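Local coordinates for protein arabinan endo-1,5-alpha-l-arabinosidase A (Cellvibrio cellulosa, PDB 1GYH) that hydrolyses the alpha-1,5-arabinofuranosyl bonds of linear arabinan in plant cell walls, releasing almost exclusively arabinotriose, at residues 204-209 against 300-305; 266-269 against 274-277. All blocks are in the same frame, centred on the assembly; numbering follows the deposited sequence.

Contact 1: residues 204-209 against 300-305; sequences YLFASW and GWPQVD
Tyr204 and Pro302 mark the nearest approach of the two backbones, with CA atoms 8.9 Å apart. That is the spacing of two layers meeting through side chains, and too wide for paired strands of one sheet: 204-209 is extended throughout, whereas 300-305 begins as a loop and passes into a short strand at Pro302. The one polar link is made by Tyr204, whose hydroxyl gives its proton to the carbonyl of Gly300, with OH 2.6 Å from O. The C=O...O angle is 155° and the donor is tilted 16° from the carbonyl plane, so the hydroxyl meets the oxygen nearly end-on. Arg226 of strand 221-227 adds a weak hydrogen bond to the same oxygen. Gly300 O lies at the edge of the phenol, near the ring plane. A chi1 of -66° turns CG of Tyr204 away from its own carbonyl carbon and sends the ring out to the loop. Tyrosine suits this place, being long enough to span the gap, apolar along its flank and polar at its end. Gly300 has a positive phi, at which a side chain would press on the preceding carbonyl. The CD2-CE2 side of the phenol meets the pyrrolidine obliquely, Pro302 CD lying 4.0 Å from Tyr204 CE2. The next methylene of the proline, CG, comes 4.3 Å from CE1 of Phe206, so the compact, rigid Pro302 ring touches both aromatic side chains. Phe206, wholly apolar, fits this buried spot. In the five-bladed propeller, this contact joins two adjacent blades: strand 202-209 is the second strand across one sheet, and strand 302-303 is an edge strand of the next. Leu250 of strand 248-251 packs on both Phe206 and Pro302, while Trp296, from strand 286-296, meets the Tyr204 ring edge-to-face.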
loop_
_atom_site.group_PDB
_atom_site.type_symbol
_atom_site.label_atom_id
_atom_site.label_comp_id
_atom_site.label_asym_id
_atom_site.label_seq_id
_atom_site.Cartn_x
_atom_site.Cartn_y
_atom_site.Cartn_z
ATOM N N TYR A 204 -10.689 2.142 -9.605
ATOM C CA TYR A 204 -11.150 1.416 -8.418
ATOM C C TYR A 204 -10.227 1.711 -7.222
ATOM O O TYR A 204 -9.030 1.459 -7.293
ATOM C CB TYR A 204 -11.226 -0.092 -8.642
ATOM C CG TYR A 204 -12.297 -0.462 -9.671
ATOM C CD1 TYR A 204 -12.055 -0.311 -11.035
ATOM C CD2 TYR A 204 -13.548 -0.919 -9.272
ATOM C CE1 TYR A 204 -13.044 -0.644 -11.979
ATOM C CE2 TYR A 204 -14.558 -1.228 -10.231
ATOM C CZ TYR A 204 -14.293 -1.096 -11.561
ATOM O OH TYR A 204 -15.291 -1.379 -12.487
ATOM N N LEU A 205 -10.830 2.201 -6.140
ATOM C CA LEU A 205 -10.113 2.502 -4.877
ATOM C C LEU A 205 -10.347 1.365 -3.930
ATOM O O LEU A 205 -11.499 1.110 -3.516
ATOM C CB LEU A 205 -10.610 3.820 -4.266
ATOM C CG LEU A 205 -10.111 4.131 -2.825
ATOM C CD1 LEU A 205 -8.631 4.184 -2.777
ATOM C CD2 LEU A 205 -10.722 5.427 -2.359
ATOM N N PHE A 206 -9.270 0.658 -3.610
ATOM C CA PHE A 206 -9.275 -0.348 -2.583
ATOM C C PHE A 206 -8.785 0.294 -1.247
ATOM O O PHE A 206 -7.904 1.126 -1.256
ATOM C CB PHE A 206 -8.302 -1.494 -2.937
ATOM C CG PHE A 206 -8.625 -2.212 -4.235
ATOM C CD1 PHE A 206 -9.463 -3.300 -4.252
ATOM C CD2 PHE A 206 -8.069 -1.792 -5.431
ATOM C CE1 PHE A 206 -9.783 -3.937 -5.454
ATOM C CE2 PHE A 206 -8.390 -2.444 -6.637
ATOM C CZ PHE A 206 -9.214 -3.517 -6.631
ATOM N N ALA A 207 -9.348 -0.147 -0.136
ATOM C CA ALA A 207 -8.966 0.328 1.191
ATOM C C ALA A 207 -9.144 -0.773 2.211
ATOM O O ALA A 207 -9.956 -1.693 2.044
ATOM C CB ALA A 207 -9.817 1.557 1.585
ATOM N N SER A 208 -8.341 -0.678 3.282
ATOM C CA SER A 208 -8.387 -1.626 4.378
ATOM C C SER A 208 -9.214 -1.025 5.519
ATOM O O SER A 208 -8.985 0.104 5.915
ATOM C CB SER A 208 -6.955 -1.979 4.808
ATOM O OG SER A 208 -6.243 -2.721 3.814
ATOM N N TRP A 209 -10.186 -1.782 6.022
ATOM C CA TRP A 209 -11.019 -1.379 7.152
ATOM C C TRP A 209 -10.689 -2.264 8.352
ATOM O O TRP A 209 -10.297 -3.446 8.214
ATOM C CB TRP A 209 -12.520 -1.526 6.823
ATOM C CG TRP A 209 -13.190 -0.352 6.108
ATOM C CD1 TRP A 209 -12.594 0.766 5.569
ATOM C CD2 TRP A 209 -14.588 -0.225 5.811
ATOM N NE1 TRP A 209 -13.546 1.580 4.995
ATOM C CE2 TRP A 209 -14.773 1.001 5.143
ATOM C CE3 TRP A 209 -15.711 -1.017 6.068
ATOM C CZ2 TRP A 209 -16.030 1.448 4.726
ATOM C CZ3 TRP A 209 -16.973 -0.576 5.637
ATOM C CH2 TRP A 209 -17.118 0.640 4.985
ATOM N N GLY A 300 -19.857 -4.904 -12.935
ATOM C CA GLY A 300 -18.650 -4.122 -13.062
ATOM C C GLY A 300 -17.807 -4.007 -11.776
ATOM O O GLY A 300 -17.038 -3.057 -11.661
ATOM N N TRP A 301 -17.963 -4.952 -10.846
ATOM C CA TRP A 301 -17.283 -4.946 -9.527
ATOM C C TRP A 301 -16.298 -6.106 -9.401
ATOM O O TRP A 301 -16.561 -7.242 -9.885
ATOM C CB TRP A 301 -18.303 -4.965 -8.351
ATOM C CG TRP A 301 -19.160 -3.761 -8.386
ATOM C CD1 TRP A 301 -20.362 -3.655 -9.008
ATOM C CD2 TRP A 301 -18.873 -2.472 -7.853
ATOM N NE1 TRP A 301 -20.850 -2.381 -8.896
ATOM C CE2 TRP A 301 -19.938 -1.629 -8.204
ATOM C CE3 TRP A 301 -17.808 -1.932 -7.097
ATOM C CZ2 TRP A 301 -19.999 -0.306 -7.808
ATOM C CZ3 TRP A 301 -17.874 -0.608 -6.723
ATOM C CH2 TRP A 301 -18.939 0.190 -7.090
ATOM N N PRO A 302 -15.177 -5.863 -8.736
ATOM C CA PRO A 302 -14.177 -6.914 -8.555
ATOM C C PRO A 302 -14.660 -7.998 -7.637
ATOM O O PRO A 302 -15.486 -7.756 -6.740
ATOM C CB PRO A 302 -12.958 -6.186 -7.946
ATOM C CG PRO A 302 -13.521 -4.953 -7.293
ATOM C CD PRO A 302 -14.784 -4.591 -8.095
ATOM N N GLN A 303 -14.163 -9.201 -7.893
ATOM C CA GLN A 303 -14.520 -10.401 -7.150
ATOM C C GLN A 303 -13.276 -11.303 -7.059
ATOM O O GLN A 303 -12.488 -11.398 -8.025
ATOM C CB GLN A 303 -15.669 -11.106 -7.886
ATOM C CG GLN A 303 -16.200 -12.274 -7.220
ATOM C CD GLN A 303 -17.183 -13.072 -8.096
ATOM O OE1 GLN A 303 -18.284 -12.589 -8.422
ATOM N NE2 GLN A 303 -16.777 -14.296 -8.477
ATOM N N VAL A 304 -13.073 -11.918 -5.893
ATOM C CA VAL A 304 -12.034 -12.933 -5.685
ATOM C C VAL A 304 -12.587 -14.208 -5.039
ATOM O O VAL A 304 -13.670 -14.201 -4.435
ATOM C CB VAL A 304 -10.851 -12.362 -4.862
ATOM C CG1 VAL A 304 -10.135 -11.256 -5.631
ATOM C CG2 VAL A 304 -11.324 -11.861 -3.464
ATOM N N ASP A 305 -11.867 -15.313 -5.201
ATOM C CA ASP A 305 -12.256 -16.607 -4.661
ATOM C C ASP A 305 -11.421 -16.806 -3.382
ATOM O O ASP A 305 -10.217 -16.976 -3.455
ATOM C CB ASP A 305 -12.005 -17.709 -5.724
ATOM C CG ASP A 305 -12.235 -19.142 -5.218
ATOM O OD1 ASP A 305 -12.659 -19.362 -4.034
ATOM O OD2 ASP A 305 -12.029 -20.130 -5.991
#

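Contact 2: residues 266-269 against 274-277; sequences YTWD and LVLH
Tyr266 and Val275 meet across a beta hairpin, formed by antiparallel strands 257-268 and 271-280 in one blade of the five-bladed propeller. Within these segments the contact is apolar and lies on one face of the sheet; the backbone bonds that hold the hairpin together pair Tyr266 with Tyr273 and Val275 with Ser264, which sets Tyr266 and Val275 diagonally. The closest CA atoms, those of Tyr266 and Leu274, are 6.8 Å apart. Val275 uses a single branch, CG2, which its chi1 of -177° sets anti to the carbonyl carbon and beside the backbone N, facing the aromatic pair. A beta-branched valine suits an extended strand and offers a short, blunt methyl group where the two larger side chains converge. Trp268 and Tyr266 lie on the same side of their strand, two residues apart, and the indole takes Tyr266 CB against one face, 3.4 Å above its plane and offset toward the rim. The far corner of the indole then reaches the valine, with Trp268 CH2 4.2 Å from Val275 CG2. Strand 11-15 of the neighbouring blade covers this cluster: Met12 packs on Trp268 and Val275, and its backbone N is hydrogen-bonded to Tyr266 OH. The phenol thus anchors its polar end in the next blade while its edge meets the hairpin partner, Val275 CG2 lying in the ring plane, 4.0 Å from Tyr266 CD2.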
loop_
_atom_site.group_PDB
_atom_site.type_symbol
_atom_site.label_atom_id
_atom_site.label_comp_id
_atom_site.label_asym_id
_atom_site.label_seq_id
_atom_site.Cartn_x
_atom_site.Cartn_y
_atom_site.Cartn_z
ATOM N N TYR A 266 -2.712 -5.366 -9.728
ATOM C CA TYR A 266 -1.952 -5.198 -10.942
ATOM C C TYR A 266 -2.584 -5.939 -12.107
ATOM O O TYR A 266 -3.313 -6.936 -11.920
ATOM C CB TYR A 266 -0.526 -5.737 -10.774
ATOM C CG TYR A 266 0.203 -5.097 -9.590
ATOM C CD1 TYR A 266 0.851 -3.885 -9.737
ATOM C CD2 TYR A 266 0.209 -5.710 -8.345
ATOM C CE1 TYR A 266 1.533 -3.295 -8.669
ATOM C CE2 TYR A 266 0.879 -5.131 -7.250
ATOM C CZ TYR A 266 1.544 -3.925 -7.424
ATOM O OH TYR A 266 2.228 -3.336 -6.382
ATOM N N THR A 267 -2.307 -5.394 -13.284
ATOM C CA THR A 267 -2.597 -6.028 -14.552
ATOM C C THR A 267 -1.269 -6.427 -15.180
ATOM O O THR A 267 -0.453 -5.582 -15.511
ATOM C CB THR A 267 -3.405 -5.053 -15.436
ATOM O OG1 THR A 267 -4.688 -4.765 -14.839
ATOM C CG2 THR A 267 -3.739 -5.718 -16.814
ATOM N N TRP A 268 -1.062 -7.736 -15.328
ATOM C CA TRP A 268 0.119 -8.328 -15.954
ATOM C C TRP A 268 -0.317 -9.236 -17.130
ATOM O O TRP A 268 -1.066 -10.197 -16.921
ATOM C CB TRP A 268 0.854 -9.210 -14.945
ATOM C CG TRP A 268 1.418 -8.448 -13.709
ATOM C CD1 TRP A 268 2.097 -7.270 -13.701
ATOM C CD2 TRP A 268 1.367 -8.883 -12.344
ATOM N NE1 TRP A 268 2.460 -6.935 -12.410
ATOM C CE2 TRP A 268 2.023 -7.909 -11.564
ATOM C CE3 TRP A 268 0.846 -10.013 -11.701
ATOM C CZ2 TRP A 268 2.162 -8.023 -10.184
ATOM C CZ3 TRP A 268 0.978 -10.124 -10.319
ATOM C CH2 TRP A 268 1.620 -9.123 -9.583
ATOM N N ASP A 269 0.150 -8.919 -18.339
ATOM C CA ASP A 269 -0.090 -9.779 -19.515
ATOM C C ASP A 269 -1.576 -10.135 -19.670
ATOM O O ASP A 269 -1.919 -11.306 -19.894
ATOM C CB ASP A 269 0.723 -11.068 -19.426
ATOM C CG ASP A 269 2.176 -10.812 -19.169
ATOM O OD1 ASP A 269 2.798 -9.932 -19.816
ATOM O OD2 ASP A 269 2.790 -11.444 -18.305
ATOM N N LEU A 274 -4.755 -9.509 -7.342
ATOM C CA LEU A 274 -4.832 -8.858 -6.030
ATOM C C LEU A 274 -3.662 -9.419 -5.152
ATOM O O LEU A 274 -3.480 -10.632 -5.080
ATOM C CB LEU A 274 -6.164 -9.215 -5.384
ATOM C CG LEU A 274 -6.443 -8.506 -4.033
ATOM C CD1 LEU A 274 -6.705 -7.073 -4.201
ATOM C CD2 LEU A 274 -7.612 -9.146 -3.322
ATOM N N VAL A 275 -2.900 -8.534 -4.506
ATOM C CA VAL A 275 -1.667 -8.889 -3.734
ATOM C C VAL A 275 -1.892 -8.350 -2.299
ATOM O O VAL A 275 -2.218 -7.189 -2.124
ATOM C CB VAL A 275 -0.408 -8.274 -4.370
ATOM C CG1 VAL A 275 0.907 -8.674 -3.642
ATOM C CG2 VAL A 275 -0.261 -8.745 -5.812
ATOM N N LEU A 276 -1.772 -9.203 -1.300
ATOM C CA LEU A 276 -2.082 -8.811 0.089
ATOM C C LEU A 276 -1.343 -9.669 1.128
ATOM O O LEU A 276 -0.696 -10.669 0.782
ATOM C CB LEU A 276 -3.598 -8.896 0.336
ATOM C CG LEU A 276 -4.351 -10.223 0.163
ATOM C CD1 LEU A 276 -4.044 -11.180 1.305
ATOM C CD2 LEU A 276 -5.830 -9.988 0.161
ATOM N N HIS A 277 -1.428 -9.268 2.405
ATOM C CA HIS A 277 -0.987 -10.156 3.478
ATOM C C HIS A 277 -2.170 -10.663 4.272
ATOM O O HIS A 277 -3.211 -10.003 4.342
ATOM C CB HIS A 277 0.081 -9.519 4.389
ATOM C CG HIS A 277 -0.430 -8.444 5.302
ATOM N ND1 HIS A 277 -0.123 -7.111 5.118
ATOM C CD2 HIS A 277 -1.194 -8.504 6.420
ATOM C CE1 HIS A 277 -0.674 -6.395 6.083
ATOM N NE2 HIS A 277 -1.348 -7.209 6.877
#

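Both contacts involve the sheet of strands 257-268, 271-280, 286-296 and 302-303, and their centres lie 12 Å apart. Contact 1 joins the outermost strand of this sheet to the preceding blade, whereas contact 2 lies in its first hairpin, beside strand 11-15 of another blade. They touch through Val304 CG1 and Leu274 CD2, 4.0 Å apart; Leu274 is directed to the side where Val304 lies. Between side chains, His262, a likely calcium ligand, is about 9 Å from both Phe206 and Val275, Glu192, the probable proton donor, about 11 Å from Phe206, and Asp9, the probable proton acceptor, about 10 Å from Val275. His277 ND1 is hydrogen-bonded to the backbone N of Asp9.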